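Local atomic coordinates of TerD domain-containing protein (PDB entry 2QNG), a protein that is of unknown function but binds two calcium ions and belongs to the CAPAB/TerDEXZ family of TerD-domain proteins. Residues A55-A60 and G80-N85; L102-L107 and A112-G117. One frame throughout, in Å; residues are numbered along the deposited sequence. Where two conformers were deposited one is given.

Interaction 1: A55-A60 and G80-N85; sequences AATFLA and GTIYLN
I82 meets A55 and T57 across the interior of a beta sandwich. Strand 51-59 belongs to one five-stranded antiparallel sheet. Strand 82-86 is an outermost strand of the other. The two segments share no hydrogen bond, so side chains alone join them here.

The tight part is small and apolar. I82 points toward strand 51-59 and uses two separate branches. I82 CD1, the end of the longer branch, lies 3.6 Å from T57 CG2. I82 CG2, the short branch, stands 4.1 Å from A55 CB. The I82 side chain therefore reaches two residues that face the same side of their strand, with A56 between them turned away. The T57 and I82 side chains run antiparallel past one another. All three residues are buried, yet the segments bury just 108 Å² between them. The nearest CA atoms, those of A55 and I82, are 8.0 Å apart, a spacing bridged by side chains.

Beyond this patch the segments diverge. L59, the last residue of strand 51-59, and A60 after it are exposed. G80, at the start of the other segment, is exposed too, and Y83 and L84 are partly so. Neighbouring strands add to the packing: I82 also touches V71, and A55 touches M100.

T57 divides its side chain between two tasks. OG1 makes a weak hydrogen bond to the backbone N of Y69, in the adjacent strand 69-71. The methyl faces the core instead. A chi1 of 59° sets OG1 between the backbone N and the carbonyl carbon. It also puts CG2 anti to the carbonyl carbon, where this methyl meets CD1 of I82.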
# COMPACT_ATOMS: atom_id res chain seq x y z
N ALA A 55 -4.53 0.98 -1.69
CA ALA A 55 -4.77 -0.32 -2.33
C ALA A 55 -5.60 -0.12 -3.58
O ALA A 55 -6.46 0.77 -3.62
CB ALA A 55 -5.46 -1.27 -1.37
N ALA A 56 -5.38 -0.98 -4.57
CA ALA A 56 -6.16 -0.96 -5.79
C ALA A 56 -6.61 -2.36 -6.12
O ALA A 56 -5.84 -3.31 -5.96
CB ALA A 56 -5.37 -0.34 -6.94
N THR A 57 -7.87 -2.49 -6.56
CA THR A 57 -8.39 -3.78 -7.02
C THR A 57 -8.48 -3.77 -8.54
O THR A 57 -8.65 -2.70 -9.17
CB THR A 57 -9.78 -4.05 -6.46
OG1 THR A 57 -10.61 -2.98 -6.89
CG2 THR A 57 -9.70 -4.10 -4.92
N PHE A 58 -8.35 -4.96 -9.13
CA PHE A 58 -8.39 -5.12 -10.60
C PHE A 58 -9.29 -6.27 -11.00
O PHE A 58 -9.37 -7.29 -10.32
CB PHE A 58 -6.99 -5.30 -11.17
CG PHE A 58 -6.07 -4.17 -10.82
CD1 PHE A 58 -5.91 -3.09 -11.69
CD2 PHE A 58 -5.42 -4.16 -9.59
CE1 PHE A 58 -5.12 -2.01 -11.32
CE2 PHE A 58 -4.61 -3.10 -9.22
CZ PHE A 58 -4.46 -2.02 -10.08
N LEU A 59 -9.95 -6.09 -12.14
CA LEU A 59 -10.95 -7.04 -12.59
C LEU A 59 -10.29 -8.21 -13.29
O LEU A 59 -9.24 -8.06 -13.93
CB LEU A 59 -11.90 -6.36 -13.58
CG LEU A 59 -12.73 -5.17 -13.06
CD1 LEU A 59 -13.51 -4.51 -14.18
CD2 LEU A 59 -13.65 -5.62 -11.92
N ALA A 60 -10.92 -9.38 -13.20
CA ALA A 60 -10.43 -10.57 -13.90
C ALA A 60 -10.11 -10.34 -15.39
O ALA A 60 -9.13 -10.86 -15.90
CB ALA A 60 -11.42 -11.72 -13.74
N GLY A 80 -16.63 -2.43 1.56
CA GLY A 80 -16.19 -2.58 2.96
C GLY A 80 -15.17 -3.69 3.26
O GLY A 80 -14.92 -4.05 4.43
N THR A 81 -14.61 -4.27 2.21
CA THR A 81 -13.73 -5.43 2.38
C THR A 81 -12.28 -5.02 2.53
O THR A 81 -11.48 -5.82 2.98
CB THR A 81 -13.86 -6.42 1.21
OG1 THR A 81 -13.52 -5.77 -0.02
CG2 THR A 81 -15.30 -6.93 1.13
N ILE A 82 -11.93 -3.80 2.12
CA ILE A 82 -10.57 -3.28 2.24
C ILE A 82 -10.75 -1.94 2.92
O ILE A 82 -11.59 -1.13 2.48
CB ILE A 82 -9.91 -3.06 0.87
CG1 ILE A 82 -9.66 -4.41 0.17
CG2 ILE A 82 -8.61 -2.28 1.00
CD1 ILE A 82 -9.27 -4.31 -1.31
N TYR A 83 -10.02 -1.71 4.01
CA TYR A 83 -10.27 -0.52 4.81
C TYR A 83 -9.05 -0.08 5.58
O TYR A 83 -8.26 -0.91 6.06
CB TYR A 83 -11.47 -0.72 5.77
CG TYR A 83 -11.49 -1.99 6.59
CD1 TYR A 83 -11.03 -2.00 7.91
CD2 TYR A 83 -11.95 -3.19 6.04
CE1 TYR A 83 -11.05 -3.15 8.68
CE2 TYR A 83 -11.97 -4.36 6.80
CZ TYR A 83 -11.54 -4.33 8.12
OH TYR A 83 -11.58 -5.51 8.86
N LEU A 84 -8.90 1.24 5.70
CA LEU A 84 -7.82 1.81 6.46
C LEU A 84 -8.27 1.79 7.93
O LEU A 84 -9.36 2.26 8.27
CB LEU A 84 -7.51 3.22 5.95
CG LEU A 84 -6.26 3.90 6.48
CD1 LEU A 84 -5.02 3.23 5.93
CD2 LEU A 84 -6.31 5.34 6.08
N ASN A 85 -7.44 1.22 8.79
CA ASN A 85 -7.76 1.13 10.23
C ASN A 85 -7.35 2.41 10.95
O ASN A 85 -8.03 2.85 11.89
CB ASN A 85 -7.06 -0.09 10.86
CG ASN A 85 -7.35 -1.36 10.09
OD1 ASN A 85 -6.54 -1.81 9.30
ND2 ASN A 85 -8.54 -1.89 10.25

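Interaction 2: L102-L107 and A112-G117; sequences LELNRL and ARVVVG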
# COMPACT_ATOMS: atom_id res chain seq x y z
N LEU A 102 -7.07 -5.90 4.42
CA LEU A 102 -7.64 -6.37 3.17
C LEU A 102 -8.25 -7.74 3.40
O LEU A 102 -7.54 -8.71 3.60
CB LEU A 102 -6.55 -6.44 2.09
CG LEU A 102 -5.82 -5.08 1.90
CD1 LEU A 102 -4.51 -5.01 2.67
CD2 LEU A 102 -5.56 -4.86 0.44
N GLU A 103 -9.58 -7.79 3.42
CA GLU A 103 -10.31 -9.04 3.62
C GLU A 103 -10.44 -9.72 2.26
O GLU A 103 -11.54 -9.77 1.66
CB GLU A 103 -11.65 -8.80 4.34
CG GLU A 103 -11.36 -8.38 5.79
CD GLU A 103 -12.54 -8.01 6.68
OE1 GLU A 103 -13.65 -7.99 6.22
OE2 GLU A 103 -12.31 -7.71 7.87
N LEU A 104 -9.33 -10.27 1.79
CA LEU A 104 -9.27 -10.78 0.42
C LEU A 104 -10.28 -11.90 0.18
O LEU A 104 -10.88 -12.00 -0.91
CB LEU A 104 -7.87 -11.30 0.12
CG LEU A 104 -6.72 -10.27 0.07
CD1 LEU A 104 -5.41 -10.93 -0.22
CD2 LEU A 104 -6.99 -9.17 -0.95
N ASN A 105 -10.48 -12.75 1.18
CA ASN A 105 -11.47 -13.84 1.05
C ASN A 105 -12.85 -13.33 0.65
O ASN A 105 -13.59 -14.03 -0.05
CB ASN A 105 -11.54 -14.61 2.38
CG ASN A 105 -12.52 -15.75 2.34
OD1 ASN A 105 -12.39 -16.64 1.54
ND2 ASN A 105 -13.50 -15.73 3.24
N ARG A 106 -13.21 -12.15 1.17
CA ARG A 106 -14.53 -11.59 0.94
C ARG A 106 -14.70 -10.88 -0.40
O ARG A 106 -15.84 -10.53 -0.75
CB ARG A 106 -14.92 -10.63 2.06
CG ARG A 106 -15.09 -11.30 3.43
CD ARG A 106 -15.45 -10.20 4.50
NE ARG A 106 -16.64 -9.42 4.11
CZ ARG A 106 -16.85 -8.12 4.35
NH1 ARG A 106 -15.96 -7.35 4.99
NH2 ARG A 106 -17.98 -7.57 3.94
N LEU A 107 -13.60 -10.63 -1.12
CA LEU A 107 -13.72 -9.96 -2.43
C LEU A 107 -14.50 -10.81 -3.42
O LEU A 107 -14.25 -12.02 -3.56
CB LEU A 107 -12.35 -9.66 -3.03
CG LEU A 107 -11.66 -8.42 -2.52
CD1 LEU A 107 -10.23 -8.36 -3.04
CD2 LEU A 107 -12.41 -7.15 -2.95
N ALA A 112 -9.61 -10.11 -9.43
CA ALA A 112 -8.61 -11.15 -9.54
C ALA A 112 -7.25 -10.74 -9.03
O ALA A 112 -6.37 -11.59 -8.86
CB ALA A 112 -8.50 -11.61 -10.99
N ARG A 113 -7.07 -9.44 -8.76
CA ARG A 113 -5.77 -8.95 -8.36
C ARG A 113 -5.92 -7.72 -7.51
O ARG A 113 -6.82 -6.91 -7.72
CB ARG A 113 -4.92 -8.65 -9.60
CG ARG A 113 -3.53 -8.10 -9.34
CD ARG A 113 -2.66 -8.19 -10.63
NE ARG A 113 -1.34 -7.58 -10.46
CZ ARG A 113 -1.03 -6.34 -10.84
NH1 ARG A 113 -1.94 -5.56 -11.42
NH2 ARG A 113 0.20 -5.89 -10.65
N VAL A 114 -5.06 -7.62 -6.49
CA VAL A 114 -5.01 -6.46 -5.61
C VAL A 114 -3.56 -6.05 -5.49
O VAL A 114 -2.69 -6.90 -5.27
CB VAL A 114 -5.56 -6.80 -4.20
CG1 VAL A 114 -5.46 -5.57 -3.25
CG2 VAL A 114 -6.99 -7.25 -4.30
N VAL A 115 -3.30 -4.74 -5.62
CA VAL A 115 -1.97 -4.19 -5.44
C VAL A 115 -2.00 -3.24 -4.26
O VAL A 115 -2.93 -2.45 -4.13
CB VAL A 115 -1.46 -3.45 -6.71
CG1 VAL A 115 -0.05 -2.89 -6.49
CG2 VAL A 115 -1.43 -4.44 -7.89
N VAL A 116 -1.01 -3.33 -3.39
CA VAL A 116 -0.88 -2.39 -2.29
C VAL A 116 0.37 -1.53 -2.47
O VAL A 116 1.35 -1.97 -3.07
CB VAL A 116 -0.84 -3.11 -0.91
CG1 VAL A 116 -2.20 -3.65 -0.59
CG2 VAL A 116 0.18 -4.24 -0.89
N GLY A 117 0.31 -0.31 -1.98
CA GLY A 117 1.43 0.62 -2.14
C GLY A 117 1.47 1.65 -1.05
O GLY A 117 0.54 1.75 -0.23
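The hydrophobic core between the two sheets of the sandwich takes in L102, L104, L107, V114 and V116. The three leucines come from the end of strand 98-102 and the turn after it. The two valines lie on strand 111-120 of the facing sheet. All five are buried.

V114 sits at the centre and divides its methyls. V114 CG2 lies 3.6 Å from L107 CD1 and 3.9 Å from L104 CD2. V114 CG1 is 3.8 Å from L102 CD2. With chi1 at 178°, V114 CG1 is anti to the backbone N and turns to the strand residue L102, while CG2, beside that N, turns to the leucines of the turn. L102 CD2 also reaches V116 CG1, at 3.7 Å, and thus spans two valines. The leucines cross the valines at a slant.

The turn is held from within. L107 N bonds to L104 O, closing the 3-10 segment 104-106. On its outer side R106 NH1 forms a salt bridge with E103 OE1, 2.7 Å long. The carboxylate oxygen lies close to the guanidinium plane and is met nearly along its C-O bond.

Around the core, L102 and L104 rest on V33 of strand 33-40. L104 also packs on F165 of strand 159-167, while V116 touches A55 of strand 51-59.

Interactions 1 and 2 are adjoining parts of the same sandwich core, with centres about 5 Å apart. Strands 51-59 and 111-120 are neighbours in one sheet, and both contacts join that sheet to the facing one. Segments 80-85 and 102-107 also touch directly. T81 O and E103 N are 2.8 Å apart, probably a hydrogen bond. Y83 OH lies 2.5 Å from E103 OE2, another probable one. This is the carboxylate oxygen not used by R106. Neither contact reaches the metal sites: the A55 side chain is about 14 Å from a bound calcium ion, and V116 is about 11 Å from the calcium ligand E98, side chain to side chain.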